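Local coordinates for uncharacterized protein (Leishmania major, PDB 2B4W), which is of unknown function but belongs to a family grouped with the beta-fructosidases, so it probably adopts a beta-propeller fold like that of related carbohydrate-acting enzymes, at residues 160-165 with 176-181; 133-138 with 145-150; 125-130 with 170-175; 201-206 with 229-234. One frame throughout, in Å; residues are numbered along the deposited sequence.

Interaction 1. Residues 160-165 with 176-181; sequences GFVILN and AKAPPL
Val162 and Ala178 turn their CB atoms toward one another, and Val162 CB lies 3.8 Å from Ala178 CB. Val162 CG1 stands between the backbone N and the carbonyl carbon (chi1 72°) and from there touches the same methyl, so Ala178 CB meets both the root and one branch of the valine. Of the Phe161 side chain, CB makes the close contact: Leu181 CD1 comes to 3.5 Å from Phe161 CB, with the rest of the leucine fork close behind. Phe161 CG is anti to the backbone N (chi1 177°); the ring leads away from 176-181, and Leu181 CD1 approaches it obliquely. Between these two apolar patches Phe161 N donates a nearly straight hydrogen bond to Pro179 O at 2.9 Å. Pro179 also lays its CD 3.4 Å from Phe161 O. The chains draw in further at the antiparallel, non-hydrogen-bonded pair Gly160 and Pro180, where Gly160 CA is 3.8 Å from Pro180 CA and the carbonyl oxygens of Ala178 and Pro179 crowd the place a side chain would take. Arg236 donates to Phe161 O. Arriving from helix 172-176, the segment adds the short strand 180-181 at one edge of a four-stranded antiparallel sheet, beside strand 159-164, which pairs in turn with strand 145-149; Phe161 and Leu181 both rest on Leu231 of strand 223-231.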
loop_
_atom_site.group_PDB
_atom_site.type_symbol
_atom_site.label_atom_id
_atom_site.label_comp_id
_atom_site.label_asym_id
_atom_site.label_seq_id
_atom_site.Cartn_x
_atom_site.Cartn_y
_atom_site.Cartn_z
ATOM N N GLY A 160 6.339 -2.441 13.356
ATOM C CA GLY A 160 6.084 -1.728 14.588
ATOM C C GLY A 160 4.903 -0.781 14.480
ATOM O O GLY A 160 4.368 -0.537 13.401
ATOM N N PHE A 161 4.480 -0.240 15.614
ATOM C CA PHE A 161 3.305 0.596 15.686
ATOM C C PHE A 161 3.366 1.481 16.927
ATOM O O PHE A 161 3.598 1.009 18.042
ATOM C CB PHE A 161 2.024 -0.256 15.737
ATOM C CG PHE A 161 0.779 0.602 15.882
ATOM C CD1 PHE A 161 0.225 1.210 14.763
ATOM C CD2 PHE A 161 0.152 0.806 17.085
ATOM C CE1 PHE A 161 -0.897 2.004 14.880
ATOM C CE2 PHE A 161 -0.947 1.627 17.213
ATOM C CZ PHE A 161 -1.487 2.235 16.096
ATOM N N VAL A 162 3.120 2.762 16.692
ATOM C CA VAL A 162 2.986 3.738 17.763
ATOM C C VAL A 162 1.894 4.757 17.477
ATOM O O VAL A 162 1.654 5.264 16.375
ATOM C CB VAL A 162 4.321 4.474 18.008
ATOM C CG1 VAL A 162 4.606 5.429 16.864
ATOM C CG2 VAL A 162 4.272 5.182 19.356
ATOM N N ILE A 163 1.160 5.088 18.540
ATOM C CA ILE A 163 0.133 6.106 18.381
ATOM C C ILE A 163 0.690 7.495 18.651
ATOM O O ILE A 163 1.197 7.700 19.759
ATOM C CB ILE A 163 -1.035 5.878 19.357
ATOM C CG1 ILE A 163 -1.767 4.551 19.160
ATOM C CG2 ILE A 163 -1.985 7.065 19.301
ATOM C CD1 ILE A 163 -2.716 4.166 20.270
ATOM N N LEU A 164 0.596 8.432 17.717
ATOM C CA LEU A 164 1.067 9.792 18.010
ATOM C C LEU A 164 -0.100 10.767 18.143
ATOM O O LEU A 164 -1.209 10.422 17.740
ATOM C CB LEU A 164 2.013 10.280 16.927
ATOM C CG LEU A 164 3.258 9.511 16.554
ATOM C CD1 LEU A 164 3.941 10.187 15.362
ATOM C CD2 LEU A 164 4.234 9.415 17.709
ATOM N N ASN A 165 0.136 11.964 18.698
ATOM C CA ASN A 165 -0.919 12.946 18.857
ATOM C C ASN A 165 -1.400 13.522 17.528
ATOM O O ASN A 165 -2.581 13.882 17.420
ATOM C CB ASN A 165 -0.519 14.138 19.752
ATOM C CG ASN A 165 -0.288 13.698 21.184
ATOM O OD1 ASN A 165 -1.135 13.029 21.782
ATOM N ND2 ASN A 165 0.864 14.052 21.726
ATOM N N ALA A 176 11.281 5.360 14.368
ATOM C CA ALA A 176 12.284 4.386 14.752
ATOM C C ALA A 176 12.022 3.713 16.089
ATOM O O ALA A 176 12.271 2.519 16.267
ATOM C CB ALA A 176 13.637 5.099 14.806
ATOM N N LYS A 177 11.531 4.469 17.067
ATOM C CA LYS A 177 11.356 3.891 18.395
ATOM C C LYS A 177 10.008 3.206 18.555
ATOM O O LYS A 177 9.667 2.725 19.645
ATOM N N ALA A 178 9.225 3.166 17.475
ATOM C CA ALA A 178 7.919 2.510 17.597
ATOM C C ALA A 178 8.109 1.063 18.050
ATOM O O ALA A 178 8.931 0.362 17.450
ATOM C CB ALA A 178 7.141 2.596 16.301
ATOM N N PRO A 179 7.418 0.623 19.095
ATOM C CA PRO A 179 7.605 -0.759 19.545
ATOM C C PRO A 179 6.987 -1.686 18.496
ATOM O O PRO A 179 6.057 -1.265 17.814
ATOM C CB PRO A 179 6.824 -0.880 20.847
ATOM C CG PRO A 179 6.505 0.518 21.235
ATOM C CD PRO A 179 6.419 1.295 19.943
ATOM N N PRO A 180 7.565 -2.877 18.442
ATOM C CA PRO A 180 7.161 -3.901 17.491
ATOM C C PRO A 180 5.824 -4.530 17.838
ATOM O O PRO A 180 5.390 -4.623 18.978
ATOM C CB PRO A 180 8.262 -4.964 17.626
ATOM C CG PRO A 180 8.695 -4.809 19.053
ATOM C CD PRO A 180 8.681 -3.328 19.298
ATOM N N LEU A 181 5.162 -4.987 16.772
ATOM C CA LEU A 181 3.997 -5.825 16.933
ATOM C C LEU A 181 4.462 -7.232 16.502
ATOM O O LEU A 181 5.394 -7.294 15.701
ATOM C CB LEU A 181 2.799 -5.397 16.118
ATOM C CG LEU A 181 2.241 -3.982 16.277
ATOM C CD1 LEU A 181 1.291 -3.657 15.139
ATOM C CD2 LEU A 181 1.534 -3.820 17.605
#

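Interaction 2. Residues 133-138 with 145-150; sequences KDIRVL and LGVFSR
A beta hairpin joins strand 136-139 to strand 145-149, with Arg136 facing Phe148 and Leu138 facing Gly146 as hydrogen-bonded pairs. Phe148 N donates to Arg136 O at 2.8 Å, almost straight, and Arg136 N returns a bond to Phe148 O; Leu138 and Gly146 exchange a second such couple. Between them, Val137 and Val147 form a non-hydrogen-bonded pair whose side chains lie side by side and point the same way, Val137 CG1 3.9 Å from Val147 CG1. Leu145 CD1 closes on Val137 CB at 4.0 Å.

Beyond the strand ends the chemistry turns ionic. Asp134 OD2 sits over one face of the Arg150 guanidinium, 3.1 Å from Arg150 NH2, the carboxylate and guanidinium planes 72° apart; the attraction is one of charge, with no N-H aimed at the oxygen. A water at the guanidinium edge accepts from Lys133 N and Arg150 NH2 and donates to Arg150 O, while Arg150 NH1 reaches Gly190 O. The Arg136 guanidinium folds back, NH1 donating to Ile135 O at 2.9 Å. Hairpin neighbours of this kind in a four-stranded antiparallel sheet are consistent with a beta-propeller blade.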
loop_
_atom_site.group_PDB
_atom_site.type_symbol
_atom_site.label_atom_id
_atom_site.label_comp_id
_atom_site.label_asym_id
_atom_site.label_seq_id
_atom_site.Cartn_x
_atom_site.Cartn_y
_atom_site.Cartn_z
ATOM N N LYS A 133 11.849 1.789 5.062
ATOM C CA LYS A 133 10.726 2.155 4.186
ATOM C C LYS A 133 9.468 1.477 4.702
ATOM O O LYS A 133 9.401 0.993 5.840
ATOM C CB LYS A 133 11.028 1.848 2.735
ATOM C CG LYS A 133 11.333 0.433 2.293
ATOM C CD LYS A 133 11.890 0.509 0.871
ATOM C CE LYS A 133 12.344 -0.834 0.335
ATOM N NZ LYS A 133 12.476 -0.817 -1.154
ATOM N N ASP A 134 8.409 1.433 3.911
ATOM C CA ASP A 134 7.210 0.730 4.362
ATOM C C ASP A 134 6.618 1.272 5.651
ATOM O O ASP A 134 6.014 0.517 6.417
ATOM C CB ASP A 134 7.551 -0.769 4.480
ATOM C CG ASP A 134 8.008 -1.324 3.148
ATOM O OD1 ASP A 134 7.679 -0.722 2.111
ATOM O OD2 ASP A 134 8.698 -2.360 3.075
ATOM N N ILE A 135 6.729 2.563 5.898
ATOM C CA ILE A 135 6.110 3.349 6.954
ATOM C C ILE A 135 4.757 3.903 6.485
ATOM O O ILE A 135 4.705 4.472 5.387
ATOM C CB ILE A 135 6.967 4.547 7.413
ATOM C CG1 ILE A 135 8.382 4.184 7.871
ATOM C CG2 ILE A 135 6.200 5.331 8.496
ATOM C CD1 ILE A 135 9.490 5.162 7.529
ATOM N N ARG A 136 3.723 3.706 7.296
ATOM C CA ARG A 136 2.337 4.013 6.996
ATOM C C ARG A 136 1.587 4.627 8.172
ATOM O O ARG A 136 1.855 4.400 9.351
ATOM C CB ARG A 136 1.525 2.773 6.598
ATOM C CG ARG A 136 1.954 2.044 5.349
ATOM C CD ARG A 136 2.119 3.009 4.189
ATOM N NE ARG A 136 2.499 2.368 2.935
ATOM C CZ ARG A 136 3.721 2.259 2.439
ATOM N NH1 ARG A 136 4.798 2.736 3.053
ATOM N NH2 ARG A 136 3.908 1.651 1.280
ATOM N N VAL A 137 0.573 5.428 7.807
ATOM C CA VAL A 137 -0.220 6.072 8.848
ATOM C C VAL A 137 -1.705 5.987 8.536
ATOM O O VAL A 137 -2.062 5.688 7.399
ATOM C CB VAL A 137 0.118 7.569 8.990
ATOM C CG1 VAL A 137 1.616 7.766 9.173
ATOM C CG2 VAL A 137 -0.353 8.381 7.778
ATOM N N LEU A 138 -2.461 6.315 9.568
ATOM C CA LEU A 138 -3.877 6.586 9.497
ATOM C C LEU A 138 -4.356 7.405 10.704
ATOM O O LEU A 138 -3.737 7.502 11.746
ATOM C CB LEU A 138 -4.741 5.340 9.405
ATOM C CG LEU A 138 -5.012 4.310 10.480
ATOM C CD1 LEU A 138 -5.845 4.656 11.684
ATOM C CD2 LEU A 138 -5.841 3.189 9.799
ATOM N N LEU A 145 -3.152 9.885 15.558
ATOM C CA LEU A 145 -2.462 9.286 14.429
ATOM C C LEU A 145 -1.829 7.947 14.760
ATOM O O LEU A 145 -0.915 7.840 15.571
ATOM C CB LEU A 145 -1.403 10.269 13.918
ATOM C CG LEU A 145 -0.700 9.906 12.613
ATOM C CD1 LEU A 145 -1.526 10.278 11.395
ATOM C CD2 LEU A 145 0.662 10.584 12.540
ATOM N N GLY A 146 -2.325 6.881 14.120
ATOM C CA GLY A 146 -1.636 5.611 14.208
ATOM C C GLY A 146 -0.484 5.563 13.221
ATOM O O GLY A 146 -0.622 5.948 12.051
ATOM N N VAL A 147 0.678 5.098 13.684
ATOM C CA VAL A 147 1.813 4.997 12.771
ATOM C C VAL A 147 2.440 3.605 12.831
ATOM O O VAL A 147 2.743 3.056 13.889
ATOM C CB VAL A 147 2.895 6.064 13.032
ATOM C CG1 VAL A 147 3.902 6.065 11.881
ATOM C CG2 VAL A 147 2.298 7.455 13.216
ATOM N N PHE A 148 2.636 3.054 11.636
ATOM C CA PHE A 148 3.328 1.789 11.472
ATOM C C PHE A 148 4.732 1.983 10.891
ATOM O O PHE A 148 4.912 2.647 9.869
ATOM C CB PHE A 148 2.589 0.857 10.519
ATOM C CG PHE A 148 1.202 0.436 10.977
ATOM C CD1 PHE A 148 0.071 1.180 10.674
ATOM C CD2 PHE A 148 1.077 -0.733 11.699
ATOM C CE1 PHE A 148 -1.191 0.779 11.087
ATOM C CE2 PHE A 148 -0.179 -1.136 12.112
ATOM C CZ PHE A 148 -1.305 -0.397 11.791
ATOM N N SER A 149 5.712 1.382 11.543
ATOM C CA SER A 149 7.096 1.397 11.093
ATOM C C SER A 149 7.487 0.062 10.495
ATOM O O SER A 149 6.683 -0.868 10.556
ATOM C CB SER A 149 8.008 1.673 12.301
ATOM O OG SER A 149 7.873 0.584 13.217
ATOM N N ARG A 150 8.678 -0.046 9.923
ATOM C CA ARG A 150 9.121 -1.295 9.325
ATOM C C ARG A 150 10.642 -1.402 9.314
ATOM O O ARG A 150 11.274 -1.357 8.255
ATOM C CB ARG A 150 8.591 -1.457 7.892
ATOM C CG ARG A 150 8.194 -2.875 7.529
ATOM C CD ARG A 150 9.392 -3.821 7.470
ATOM N NE ARG A 150 10.282 -3.362 6.413
ATOM C CZ ARG A 150 10.484 -3.860 5.211
ATOM N NH1 ARG A 150 9.851 -4.945 4.781
ATOM N NH2 ARG A 150 11.353 -3.258 4.398
HETATM O O HOH W 1 12.568 -0.705 6.055
HETATM O O HOH W 2 4.659 -1.379 7.920
#

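Interaction 3. Residues 125-130 with 170-175; sequences FTRGPG and LGAEVI
The end of strand 121-127 passes the start of helix 172-176 so closely that Gly128 CA lies 4.0 Å from Ala172 CA, with Gly171 at the N-cap position. Just before this crossing, Phe125 and Thr126 form a classic beta bulge against Phe114. Thr126 OG1, anti to its own backbone N (chi1 -155°), donates a hydrogen bond to Leu170 O at 3.0 Å; the hydroxyl stands to the side of the carbonyl, tilted 34° from its plane. The threonine methyl meanwhile meets the leucine, Thr126 CG2 4.0 Å from Leu170 CD2, the two side chains crossing at about a right angle. Farther on, the methyl of Ala172 presses on the peptide link between Gly128 and Pro129, with Ala172 CB 3.4 Å from Pro129 N. Arg127 curls back over the same methyl: NH1 donates to Gly128 O at 3.1 Å, that oxygen lying near the guanidinium plane, and this bond holds Arg127 NH1 within 3.4 Å of Ala172 CB. Ile175, which is buried, packs on the same turn of chain. Its side chain crosses that of Pro129 obliquely, with Ile175 CG2 and Pro129 CD closer than usual packing, and Ile175 CD1 rests 3.7 Å from Gly128 CA. Leu170 and Ile175 carry the contact inward, onto Leu164 and onto Met132 and Ile135. One side-chain hydroxyl thus supplies the hydrogen bond of the interface, and the remainder is mostly apolar packing, with Arg127 O facing the helix start without forming a good hydrogen bond to Ala172 N.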
loop_
_atom_site.group_PDB
_atom_site.type_symbol
_atom_site.label_atom_id
_atom_site.label_comp_id
_atom_site.label_asym_id
_atom_site.label_seq_id
_atom_site.Cartn_x
_atom_site.Cartn_y
_atom_site.Cartn_z
ATOM N N PHE A 125 6.925 17.524 4.167
ATOM C CA PHE A 125 7.011 18.084 5.520
ATOM C C PHE A 125 7.862 17.209 6.434
ATOM O O PHE A 125 8.338 17.700 7.466
ATOM C CB PHE A 125 5.635 18.377 6.136
ATOM C CG PHE A 125 4.820 17.169 6.563
ATOM C CD1 PHE A 125 4.170 16.407 5.607
ATOM C CD2 PHE A 125 4.684 16.773 7.880
ATOM C CE1 PHE A 125 3.430 15.297 5.967
ATOM C CE2 PHE A 125 3.940 15.672 8.264
ATOM C CZ PHE A 125 3.313 14.919 7.286
ATOM N N THR A 126 8.131 15.936 6.179
ATOM C CA THR A 126 8.879 15.131 7.141
ATOM C C THR A 126 9.243 13.790 6.503
ATOM O O THR A 126 8.854 13.563 5.356
ATOM C CB THR A 126 8.101 14.893 8.437
ATOM O OG1 THR A 126 9.013 14.644 9.517
ATOM C CG2 THR A 126 7.247 13.634 8.315
ATOM N N ARG A 127 9.982 12.964 7.239
ATOM C CA ARG A 127 10.491 11.703 6.745
ATOM C C ARG A 127 10.846 10.740 7.868
ATOM O O ARG A 127 10.956 11.105 9.030
ATOM C CB ARG A 127 11.749 11.929 5.886
ATOM C CG ARG A 127 12.859 12.599 6.709
ATOM C CD ARG A 127 14.127 11.786 6.535
ATOM N NE ARG A 127 15.332 12.455 6.975
ATOM C CZ ARG A 127 16.103 12.180 8.012
ATOM N NH1 ARG A 127 15.872 11.185 8.861
ATOM N NH2 ARG A 127 17.174 12.950 8.217
ATOM N N GLY A 128 11.032 9.475 7.490
ATOM C CA GLY A 128 11.410 8.453 8.451
ATOM C C GLY A 128 12.919 8.370 8.620
ATOM O O GLY A 128 13.658 9.174 8.058
ATOM N N PRO A 129 13.347 7.397 9.414
ATOM C CA PRO A 129 14.761 7.134 9.653
ATOM C C PRO A 129 15.498 6.591 8.440
ATOM O O PRO A 129 14.951 5.969 7.542
ATOM C CB PRO A 129 14.753 6.046 10.730
ATOM C CG PRO A 129 13.399 5.435 10.664
ATOM C CD PRO A 129 12.460 6.504 10.173
ATOM N N GLY A 130 16.809 6.830 8.401
ATOM C CA GLY A 130 17.600 6.339 7.283
ATOM C C GLY A 130 17.478 4.841 7.141
ATOM O O GLY A 130 17.303 4.142 8.137
ATOM N N LEU A 170 5.135 13.448 13.604
ATOM C CA LEU A 170 5.733 12.468 12.726
ATOM C C LEU A 170 7.133 12.921 12.292
ATOM O O LEU A 170 7.282 14.062 11.862
ATOM C CB LEU A 170 4.848 12.277 11.497
ATOM C CG LEU A 170 5.133 11.014 10.689
ATOM C CD1 LEU A 170 4.728 9.784 11.472
ATOM C CD2 LEU A 170 4.400 11.053 9.363
ATOM N N GLY A 171 8.093 12.023 12.409
ATOM C CA GLY A 171 9.501 12.229 12.085
ATOM C C GLY A 171 10.314 10.986 12.433
ATOM O O GLY A 171 9.753 10.041 13.003
ATOM N N ALA A 172 11.593 10.984 12.079
ATOM C CA ALA A 172 12.438 9.792 12.026
ATOM C C ALA A 172 12.622 9.127 13.377
ATOM O O ALA A 172 12.589 7.902 13.521
ATOM C CB ALA A 172 13.794 10.149 11.412
ATOM N N GLU A 173 12.809 9.934 14.424
ATOM C CA GLU A 173 13.067 9.323 15.722
ATOM C C GLU A 173 11.879 8.568 16.289
ATOM O O GLU A 173 12.000 7.384 16.610
ATOM C CB GLU A 173 13.496 10.426 16.698
ATOM C CG GLU A 173 14.675 11.232 16.176
ATOM C CD GLU A 173 14.300 12.391 15.281
ATOM O OE1 GLU A 173 13.103 12.625 15.008
ATOM O OE2 GLU A 173 15.235 13.098 14.836
ATOM N N VAL A 174 10.734 9.224 16.440
ATOM C CA VAL A 174 9.586 8.515 17.020
ATOM C C VAL A 174 9.211 7.302 16.180
ATOM O O VAL A 174 8.789 6.247 16.658
ATOM C CB VAL A 174 8.374 9.448 17.198
ATOM C CG1 VAL A 174 8.753 10.659 18.043
ATOM C CG2 VAL A 174 7.808 9.911 15.869
ATOM N N ILE A 175 9.382 7.430 14.873
ATOM C CA ILE A 175 9.121 6.326 13.960
ATOM C C ILE A 175 9.976 5.139 14.368
ATOM O O ILE A 175 9.493 4.063 14.698
ATOM C CB ILE A 175 9.399 6.790 12.511
ATOM C CG1 ILE A 175 8.325 7.759 11.998
ATOM C CG2 ILE A 175 9.594 5.588 11.617
ATOM C CD1 ILE A 175 8.447 8.233 10.585
#

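Interaction 4. Residues 201-206 with 229-234; sequences GKVGCI and FVLDPQ
Phe229 CG stands between its backbone N and carbonyl carbon (chi1 57°), while Cys205 SG is anti to its own carbonyl carbon (chi1 -47°); the first puts the start of the ring on the side of Cys205, the second places the sulfur beside it. Cys205 CB lies over the ring face as a CH-pi contact, 3.8 Å from the centroid of the Phe229 ring and 25° off its normal. The sulfur sits obliquely to the ring, with Cys205 SG 3.4 Å from Phe229 CE2 in a sulfur-aromatic contact. The same pair is tied through the backbone, Cys205 N donating to Phe229 O and Phe229 N to Cys205 O. Val203 and Leu231 form the next hydrogen-bonded pair, with Val203 N 2.7 Å from Leu231 O, and their CB atoms pack on the face that Cys205 and Phe229 share. Lys202 takes over where the strands run out. Its chain crosses Val230 at about a right angle, Lys202 CB 3.7 Å from Val230 CG1, and then carries NZ to Asp232 OD2 in a long salt bridge of 3.5 Å. The other carboxylate oxygen faces its own chain: Asp232 OD1 accepts from Gln234 N at 2.9 Å, an Asx turn, and also from Ser235 N. Pro233 closes this end, its CG 3.4 Å from Gly201 O. Here an antiparallel hairpin, strands 203-211 and 223-231, forms two inner strands of a five-stranded sheet; its Val203, Cys205 and Leu231 face packs on Phe148 of a neighbouring sheet, consistent with adjacent blades of a beta-propeller.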
loop_
_atom_site.group_PDB
_atom_site.type_symbol
_atom_site.label_atom_id
_atom_site.label_comp_id
_atom_site.label_asym_id
_atom_site.label_seq_id
_atom_site.Cartn_x
_atom_site.Cartn_y
_atom_site.Cartn_z
ATOM N N GLY A 201 -13.100 0.492 16.066
ATOM C CA GLY A 201 -12.027 1.275 16.656
ATOM C C GLY A 201 -10.672 0.629 16.420
ATOM O O GLY A 201 -9.603 1.186 16.641
ATOM N N LYS A 202 -10.706 -0.599 15.964
ATOM C CA LYS A 202 -9.609 -1.433 15.558
ATOM C C LYS A 202 -9.102 -0.982 14.182
ATOM O O LYS A 202 -9.726 -0.171 13.501
ATOM C CB LYS A 202 -9.960 -2.925 15.454
ATOM C CG LYS A 202 -10.498 -3.511 16.749
ATOM C CD LYS A 202 -10.270 -5.014 16.809
ATOM C CE LYS A 202 -10.713 -5.601 18.142
ATOM N NZ LYS A 202 -11.672 -4.726 18.876
ATOM N N VAL A 203 -7.956 -1.528 13.806
ATOM C CA VAL A 203 -7.331 -1.122 12.548
ATOM C C VAL A 203 -7.177 -2.291 11.583
ATOM O O VAL A 203 -6.508 -3.271 11.876
ATOM C CB VAL A 203 -5.951 -0.489 12.802
ATOM C CG1 VAL A 203 -5.269 -0.164 11.477
ATOM C CG2 VAL A 203 -6.080 0.761 13.665
ATOM N N GLY A 204 -7.818 -2.145 10.434
ATOM C CA GLY A 204 -7.689 -3.054 9.328
ATOM C C GLY A 204 -6.446 -2.739 8.512
ATOM O O GLY A 204 -6.343 -1.678 7.897
ATOM N N CYS A 205 -5.477 -3.657 8.491
ATOM C CA CYS A 205 -4.345 -3.452 7.599
ATOM C C CYS A 205 -4.327 -4.416 6.418
ATOM O O CYS A 205 -4.601 -5.629 6.510
ATOM C CB CYS A 205 -3.007 -3.567 8.335
ATOM S SG CYS A 205 -2.909 -2.648 9.880
ATOM N N ILE A 206 -3.955 -3.816 5.273
ATOM C CA ILE A 206 -3.644 -4.546 4.057
ATOM C C ILE A 206 -2.150 -4.451 3.826
ATOM O O ILE A 206 -1.605 -3.351 3.794
ATOM C CB ILE A 206 -4.419 -3.987 2.854
ATOM C CG1 ILE A 206 -5.938 -4.064 3.044
ATOM C CG2 ILE A 206 -4.001 -4.641 1.545
ATOM C CD1 ILE A 206 -6.415 -5.499 3.184
ATOM N N PHE A 229 -4.527 -8.278 8.318
ATOM C CA PHE A 229 -4.727 -8.542 9.720
ATOM C C PHE A 229 -5.463 -7.363 10.358
ATOM O O PHE A 229 -5.588 -6.287 9.771
ATOM C CB PHE A 229 -3.403 -8.786 10.458
ATOM C CG PHE A 229 -2.433 -7.626 10.324
ATOM C CD1 PHE A 229 -1.569 -7.588 9.238
ATOM C CD2 PHE A 229 -2.394 -6.598 11.241
ATOM C CE1 PHE A 229 -0.698 -6.524 9.101
ATOM C CE2 PHE A 229 -1.542 -5.523 11.104
ATOM C CZ PHE A 229 -0.681 -5.517 10.023
ATOM N N VAL A 230 -5.918 -7.603 11.585
ATOM C CA VAL A 230 -6.567 -6.524 12.328
ATOM C C VAL A 230 -5.754 -6.300 13.599
ATOM O O VAL A 230 -5.322 -7.260 14.232
ATOM C CB VAL A 230 -8.033 -6.824 12.649
ATOM C CG1 VAL A 230 -8.666 -5.749 13.508
ATOM C CG2 VAL A 230 -8.823 -6.965 11.350
ATOM N N LEU A 231 -5.578 -5.020 13.879
ATOM C CA LEU A 231 -4.835 -4.540 15.011
ATOM C C LEU A 231 -5.752 -3.863 16.012
ATOM O O LEU A 231 -6.557 -3.020 15.628
ATOM C CB LEU A 231 -3.777 -3.503 14.584
ATOM C CG LEU A 231 -3.276 -2.663 15.771
ATOM C CD1 LEU A 231 -2.334 -3.518 16.605
ATOM C CD2 LEU A 231 -2.607 -1.374 15.318
ATOM N N ASP A 232 -5.579 -4.235 17.273
ATOM C CA ASP A 232 -6.191 -3.412 18.311
ATOM C C ASP A 232 -5.154 -2.404 18.792
ATOM O O ASP A 232 -4.158 -2.809 19.383
ATOM C CB ASP A 232 -6.721 -4.265 19.454
ATOM C CG ASP A 232 -7.564 -3.457 20.429
ATOM O OD1 ASP A 232 -7.023 -2.476 20.981
ATOM O OD2 ASP A 232 -8.739 -3.823 20.613
ATOM N N PRO A 233 -5.404 -1.122 18.539
ATOM C CA PRO A 233 -4.377 -0.096 18.717
ATOM C C PRO A 233 -4.063 0.093 20.200
ATOM O O PRO A 233 -3.056 0.708 20.554
ATOM C CB PRO A 233 -4.986 1.157 18.093
ATOM C CG PRO A 233 -6.448 0.921 17.987
ATOM C CD PRO A 233 -6.686 -0.553 18.101
ATOM N N GLN A 234 -4.918 -0.457 21.059
ATOM C CA GLN A 234 -4.697 -0.320 22.499
ATOM C C GLN A 234 -4.052 -1.551 23.120
ATOM O O GLN A 234 -2.980 -1.491 23.727
ATOM C CB GLN A 234 -6.038 -0.021 23.173
#

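Interactions 1 and 2 build the same antiparallel sheet: strands 145-149 and 159-164 are neighbours in it, joined by bonds such as Val162 N to Val147 O (2.8 Å). Interaction 2 is buried, as is interaction 4 in another sheet, and both rest on hairpin backbone bonds; Phe148 connects them, its CZ 3.4 Å from Cys205 SG. Interaction 1, partly exposed at the sheet edge, has a single hydrogen bond between its segments. Interaction 3, also partly exposed, joins a strand end to a helix start mainly by apolar packing; its loop encloses interaction 2, which it touches through Ile135, Val147 and Ser149. Interactions 3 and 4 stay about 13 Å apart at their nearest atoms.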